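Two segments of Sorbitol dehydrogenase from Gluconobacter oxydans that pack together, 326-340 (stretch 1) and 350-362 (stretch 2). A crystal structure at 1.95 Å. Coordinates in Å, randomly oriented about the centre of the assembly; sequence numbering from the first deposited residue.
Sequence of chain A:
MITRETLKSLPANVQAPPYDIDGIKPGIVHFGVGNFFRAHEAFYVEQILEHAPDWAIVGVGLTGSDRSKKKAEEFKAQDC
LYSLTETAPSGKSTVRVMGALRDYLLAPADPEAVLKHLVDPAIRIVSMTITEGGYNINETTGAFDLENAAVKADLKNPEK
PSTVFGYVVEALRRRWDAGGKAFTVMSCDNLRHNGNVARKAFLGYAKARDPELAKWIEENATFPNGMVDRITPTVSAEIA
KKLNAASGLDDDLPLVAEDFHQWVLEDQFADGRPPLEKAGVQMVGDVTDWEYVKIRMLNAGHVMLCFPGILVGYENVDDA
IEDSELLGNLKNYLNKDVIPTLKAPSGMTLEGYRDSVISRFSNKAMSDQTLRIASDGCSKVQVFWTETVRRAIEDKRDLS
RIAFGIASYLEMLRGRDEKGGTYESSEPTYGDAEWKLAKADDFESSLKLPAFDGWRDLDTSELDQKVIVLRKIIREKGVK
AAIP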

# COMPACT_ATOMS: atom_id res chain seq x y z
N LEU A 326 -17.63 -5.96 19.17
CA LEU A 326 -17.17 -5.79 17.79
C LEU A 326 -15.89 -6.59 17.55
O LEU A 326 -15.66 -7.12 16.46
N LEU A 327 -15.04 -6.66 18.57
CA LEU A 327 -13.79 -7.42 18.49
C LEU A 327 -14.09 -8.91 18.39
O LEU A 327 -13.51 -9.63 17.57
N GLY A 328 -14.99 -9.39 19.24
CA GLY A 328 -15.35 -10.80 19.21
C GLY A 328 -15.95 -11.20 17.87
O GLY A 328 -15.66 -12.28 17.35
N ASN A 329 -16.78 -10.32 17.31
CA ASN A 329 -17.44 -10.59 16.03
C ASN A 329 -16.39 -10.65 14.92
O ASN A 329 -16.49 -11.48 14.02
N LEU A 330 -15.40 -9.76 14.98
CA LEU A 330 -14.33 -9.73 13.98
C LEU A 330 -13.54 -11.04 14.03
O LEU A 330 -13.25 -11.64 12.99
N LYS A 331 -13.20 -11.48 15.24
CA LYS A 331 -12.45 -12.72 15.40
C LYS A 331 -13.25 -13.92 14.91
O LYS A 331 -12.70 -14.84 14.29
N ASN A 332 -14.55 -13.92 15.19
CA ASN A 332 -15.40 -15.03 14.78
C ASN A 332 -15.53 -15.08 13.25
O ASN A 332 -15.57 -16.17 12.67
N TYR A 333 -15.62 -13.92 12.62
CA TYR A 333 -15.70 -13.84 11.16
C TYR A 333 -14.40 -14.40 10.56
O TYR A 333 -14.42 -15.26 9.69
N LEU A 334 -13.26 -13.90 11.04
CA LEU A 334 -11.98 -14.39 10.54
C LEU A 334 -11.77 -15.88 10.80
O LEU A 334 -11.35 -16.61 9.91
N ASN A 335 -12.07 -16.34 12.02
CA ASN A 335 -11.89 -17.76 12.36
C ASN A 335 -12.85 -18.73 11.70
O ASN A 335 -12.45 -19.79 11.22
N LYS A 336 -14.12 -18.36 11.67
CA LYS A 336 -15.15 -19.25 11.13
C LYS A 336 -15.52 -19.12 9.66
O LYS A 336 -15.93 -20.10 9.03
N ASP A 337 -15.40 -17.92 9.10
CA ASP A 337 -15.77 -17.70 7.71
C ASP A 337 -14.64 -17.56 6.70
O ASP A 337 -14.68 -18.14 5.62
N VAL A 338 -13.61 -16.79 7.06
CA VAL A 338 -12.50 -16.55 6.14
C VAL A 338 -11.40 -17.61 6.16
O VAL A 338 -11.12 -18.23 5.14
N ILE A 339 -10.78 -17.82 7.32
CA ILE A 339 -9.70 -18.79 7.42
C ILE A 339 -10.02 -20.18 6.84
O ILE A 339 -9.18 -20.77 6.15
N PRO A 340 -11.23 -20.70 7.09
CA PRO A 340 -11.55 -22.03 6.55
C PRO A 340 -11.71 -22.05 5.03
O PRO A 340 -11.69 -23.12 4.41
N LEU A 350 -2.44 -18.57 9.19
CA LEU A 350 -3.51 -17.61 9.01
C LEU A 350 -3.92 -17.06 10.38
O LEU A 350 -4.36 -15.92 10.49
N GLU A 351 -3.74 -17.88 11.41
CA GLU A 351 -4.09 -17.48 12.77
C GLU A 351 -3.13 -16.41 13.26
O GLU A 351 -3.53 -15.51 14.00
N GLY A 352 -1.87 -16.52 12.85
CA GLY A 352 -0.88 -15.54 13.23
C GLY A 352 -1.17 -14.25 12.49
O GLY A 352 -0.97 -13.15 13.01
N TYR A 353 -1.66 -14.37 11.26
CA TYR A 353 -1.99 -13.18 10.48
C TYR A 353 -3.17 -12.49 11.16
O TYR A 353 -3.19 -11.27 11.31
N ARG A 354 -4.15 -13.29 11.56
CA ARG A 354 -5.33 -12.79 12.26
C ARG A 354 -4.90 -11.99 13.48
O ARG A 354 -5.39 -10.89 13.72
N ASP A 355 -3.96 -12.54 14.24
CA ASP A 355 -3.48 -11.85 15.43
C ASP A 355 -2.86 -10.50 15.08
O ASP A 355 -3.08 -9.52 15.79
N SER A 356 -2.11 -10.44 13.98
CA SER A 356 -1.50 -9.17 13.58
C SER A 356 -2.54 -8.15 13.14
O SER A 356 -2.40 -6.96 13.41
N VAL A 357 -3.59 -8.61 12.47
CA VAL A 357 -4.64 -7.69 12.03
C VAL A 357 -5.24 -7.01 13.25
O VAL A 357 -5.35 -5.79 13.30
N ILE A 358 -5.58 -7.82 14.25
CA ILE A 358 -6.17 -7.30 15.49
C ILE A 358 -5.23 -6.32 16.19
O ILE A 358 -5.63 -5.22 16.57
N SER A 359 -3.97 -6.73 16.36
CA SER A 359 -2.98 -5.89 17.03
C SER A 359 -2.76 -4.56 16.32
O SER A 359 -2.66 -3.51 16.96
N ARG A 360 -2.68 -4.60 14.99
CA ARG A 360 -2.46 -3.40 14.21
C ARG A 360 -3.60 -2.41 14.36
O ARG A 360 -3.37 -1.21 14.50
N PHE A 361 -4.83 -2.92 14.33
CA PHE A 361 -6.00 -2.06 14.46
C PHE A 361 -6.01 -1.39 15.84
O PHE A 361 -6.63 -0.34 16.02
N SER A 362 -5.33 -1.99 16.82
CA SER A 362 -5.27 -1.42 18.16
C SER A 362 -4.15 -0.38 18.33
O SER A 362 -4.00 0.21 19.40

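The two helices run nearly antiparallel, at 158° with axes 10.7 Å apart at closest approach, so walking up stretch 2 means walking down stretch 1. The contact is modest, 491 Å² in all, and its rule is simple: apolar side chains at both ends, with an arginine and its asparagine partner between them.

Leu 350 (m, t) opens the helix pointing toward stretch 1. Its CB lies 3.9 Å from CG1 of Ile 339, which also points in (m, t), from the 3-10 segment following the other helix. Glu 351 leaves sideways and lies at the margin: CD1 of Ile 339 is 4.2 Å from its backbone N and 4.4 Å from its CG. Gly 352 and Tyr 353 make no contact across.

One turn after Leu 350, Arg 354 points in with chi1 and chi2 both t and chi3 p, and does two jobs. Its CG packs 3.9 Å from CD1 of Leu 334 (m, t), while its NH1 donates the one hydrogen bond between the stretches, 2.7 Å to OD1 of Asn 335. That oxygen sits near the guanidinium plane, and the m rotamer of Asn 335 brings it inward although its CA-to-CB bond points sideways. Asp 355 points away, yet its OD1 accepts from Arg 354 NE at 3.2 Å and NH2 at 3.1 Å, the latter pair a salt bridge, leaving NH1 to bond across.

Val 357 faces stretch 1 but stays beyond close contact. Ile 358, m at both chi angles, fills the next position: its CD1 meets CD2 of Leu 330 at a tight 3.3 Å, and its CG2 lies 3.8 Å from CD1 of Leu 327. Both leucines are t, p. Phe 361 (chi1 m) closes the row, presenting its ring edge to Leu 330, with CD2 of the ring 4.2 Å from the leucine CD2.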

# COMPACT_ATOMS: atom_id res chain seq x y z
CB LEU A 326 -16.92 -4.31 17.48
CG LEU A 326 -18.12 -3.37 17.63
CD1 LEU A 326 -17.71 -1.96 17.20
CD2 LEU A 326 -19.27 -3.88 16.79
CB LEU A 327 -12.93 -7.17 19.73
CG LEU A 327 -11.71 -8.10 19.88
CD1 LEU A 327 -10.74 -7.84 18.74
CD2 LEU A 327 -11.03 -7.86 21.22
CB ASN A 329 -18.45 -9.48 15.74
CG ASN A 329 -19.53 -9.91 14.75
OD1 ASN A 329 -20.44 -9.13 14.44
ND2 ASN A 329 -19.45 -11.13 14.26
CB LEU A 330 -13.38 -8.55 14.23
CG LEU A 330 -12.08 -8.51 13.41
CD1 LEU A 330 -12.43 -8.49 11.92
CD2 LEU A 330 -11.25 -7.27 13.78
CB LYS A 331 -12.07 -12.95 16.87
CG LYS A 331 -11.03 -12.00 17.43
CD LYS A 331 -10.84 -12.29 18.91
CE LYS A 331 -9.84 -11.35 19.55
NZ LYS A 331 -9.70 -11.66 21.00
CB ASN A 332 -16.80 -14.91 15.42
CG ASN A 332 -16.75 -15.08 16.93
OD1 ASN A 332 -15.80 -15.64 17.48
ND2 ASN A 332 -17.79 -14.60 17.61
CB TYR A 333 -15.89 -12.38 10.73
CG TYR A 333 -15.77 -12.10 9.23
CD1 TYR A 333 -16.67 -12.64 8.32
CD2 TYR A 333 -14.76 -11.26 8.74
CE1 TYR A 333 -16.58 -12.35 6.94
CE2 TYR A 333 -14.66 -10.97 7.36
CZ TYR A 333 -15.58 -11.52 6.48
OH TYR A 333 -15.49 -11.23 5.13
CB LEU A 334 -10.84 -13.58 11.15
CG LEU A 334 -10.82 -12.11 10.72
CD1 LEU A 334 -9.71 -11.40 11.46
CD2 LEU A 334 -10.61 -12.00 9.21
CB ASN A 335 -12.01 -17.97 13.87
CG ASN A 335 -10.84 -17.41 14.64
OD1 ASN A 335 -9.71 -17.42 14.16
ND2 ASN A 335 -11.10 -16.93 15.85
CB LYS A 336 -16.42 -19.11 11.97
CG LYS A 336 -16.17 -19.22 13.46
CD LYS A 336 -15.55 -20.56 13.83
CE LYS A 336 -15.11 -20.57 15.30
NZ LYS A 336 -14.34 -21.81 15.65
CB ASP A 337 -16.68 -16.47 7.61
CG ASP A 337 -17.86 -16.55 8.56
OD1 ASP A 337 -18.62 -17.54 8.48
OD2 ASP A 337 -18.03 -15.64 9.39
CB VAL A 338 -11.87 -15.17 6.39
CG1 VAL A 338 -10.78 -14.88 5.33
CG2 VAL A 338 -12.95 -14.08 6.33
CB ILE A 339 -9.21 -18.93 8.90
CG1 ILE A 339 -8.40 -17.68 9.29
CG2 ILE A 339 -8.33 -20.16 9.07
CD1 ILE A 339 -7.93 -17.66 10.74
CB PRO A 340 -12.85 -22.40 7.27
CG PRO A 340 -12.77 -21.59 8.56
CD PRO A 340 -12.25 -20.28 8.07
CB LEU A 350 -4.69 -18.27 8.30
CG LEU A 350 -4.37 -18.69 6.86
CD1 LEU A 350 -5.51 -19.48 6.25
CD2 LEU A 350 -4.08 -17.45 6.03
CB GLU A 351 -4.06 -18.68 13.71
CG GLU A 351 -5.02 -19.78 13.33
CD GLU A 351 -4.33 -20.98 12.72
OE1 GLU A 351 -3.80 -20.89 11.57
OE2 GLU A 351 -4.31 -22.02 13.40
CB TYR A 353 -2.37 -13.53 9.05
CG TYR A 353 -2.42 -12.30 8.16
CD1 TYR A 353 -1.24 -11.73 7.67
CD2 TYR A 353 -3.62 -11.67 7.86
CE1 TYR A 353 -1.27 -10.56 6.90
CE2 TYR A 353 -3.67 -10.51 7.10
CZ TYR A 353 -2.49 -9.95 6.63
OH TYR A 353 -2.55 -8.80 5.88
CB ARG A 354 -6.21 -13.97 12.71
CG ARG A 354 -7.35 -13.59 13.66
CD ARG A 354 -7.77 -14.82 14.47
NE ARG A 354 -6.75 -15.22 15.43
CZ ARG A 354 -6.64 -16.43 15.97
NH1 ARG A 354 -7.49 -17.40 15.64
NH2 ARG A 354 -5.68 -16.68 16.86
CB ASP A 355 -2.46 -12.71 16.18
CG ASP A 355 -3.09 -13.95 16.80
OD1 ASP A 355 -4.31 -13.92 17.05
OD2 ASP A 355 -2.36 -14.93 17.05
CB SER A 356 -0.48 -9.39 12.45
OG SER A 356 -1.12 -9.78 11.24
CB VAL A 357 -5.73 -8.43 11.23
CG1 VAL A 357 -7.01 -7.59 11.16
CG2 VAL A 357 -5.21 -8.72 9.81
CB ILE A 358 -6.50 -8.46 16.45
CG1 ILE A 358 -7.48 -9.43 15.78
CG2 ILE A 358 -7.07 -7.91 17.76
CD1 ILE A 358 -8.76 -8.78 15.33
CB SER A 359 -1.65 -6.65 17.13
OG SER A 359 -0.64 -5.81 17.69
CB ARG A 360 -2.25 -3.76 12.74
CG ARG A 360 -0.96 -4.53 12.51
CD ARG A 360 -0.81 -4.95 11.07
NE ARG A 360 -0.62 -3.82 10.16
CZ ARG A 360 -0.77 -3.90 8.84
NH1 ARG A 360 -1.11 -5.06 8.28
NH2 ARG A 360 -0.58 -2.83 8.07
CB PHE A 361 -7.31 -2.87 14.28
CG PHE A 361 -7.54 -3.36 12.86
CD1 PHE A 361 -6.76 -2.91 11.80
CD2 PHE A 361 -8.58 -4.26 12.60
CE1 PHE A 361 -7.01 -3.36 10.48
CE2 PHE A 361 -8.83 -4.72 11.29
CZ PHE A 361 -8.05 -4.26 10.23
CB SER A 362 -5.05 -2.52 19.20
OG SER A 362 -3.69 -2.93 19.22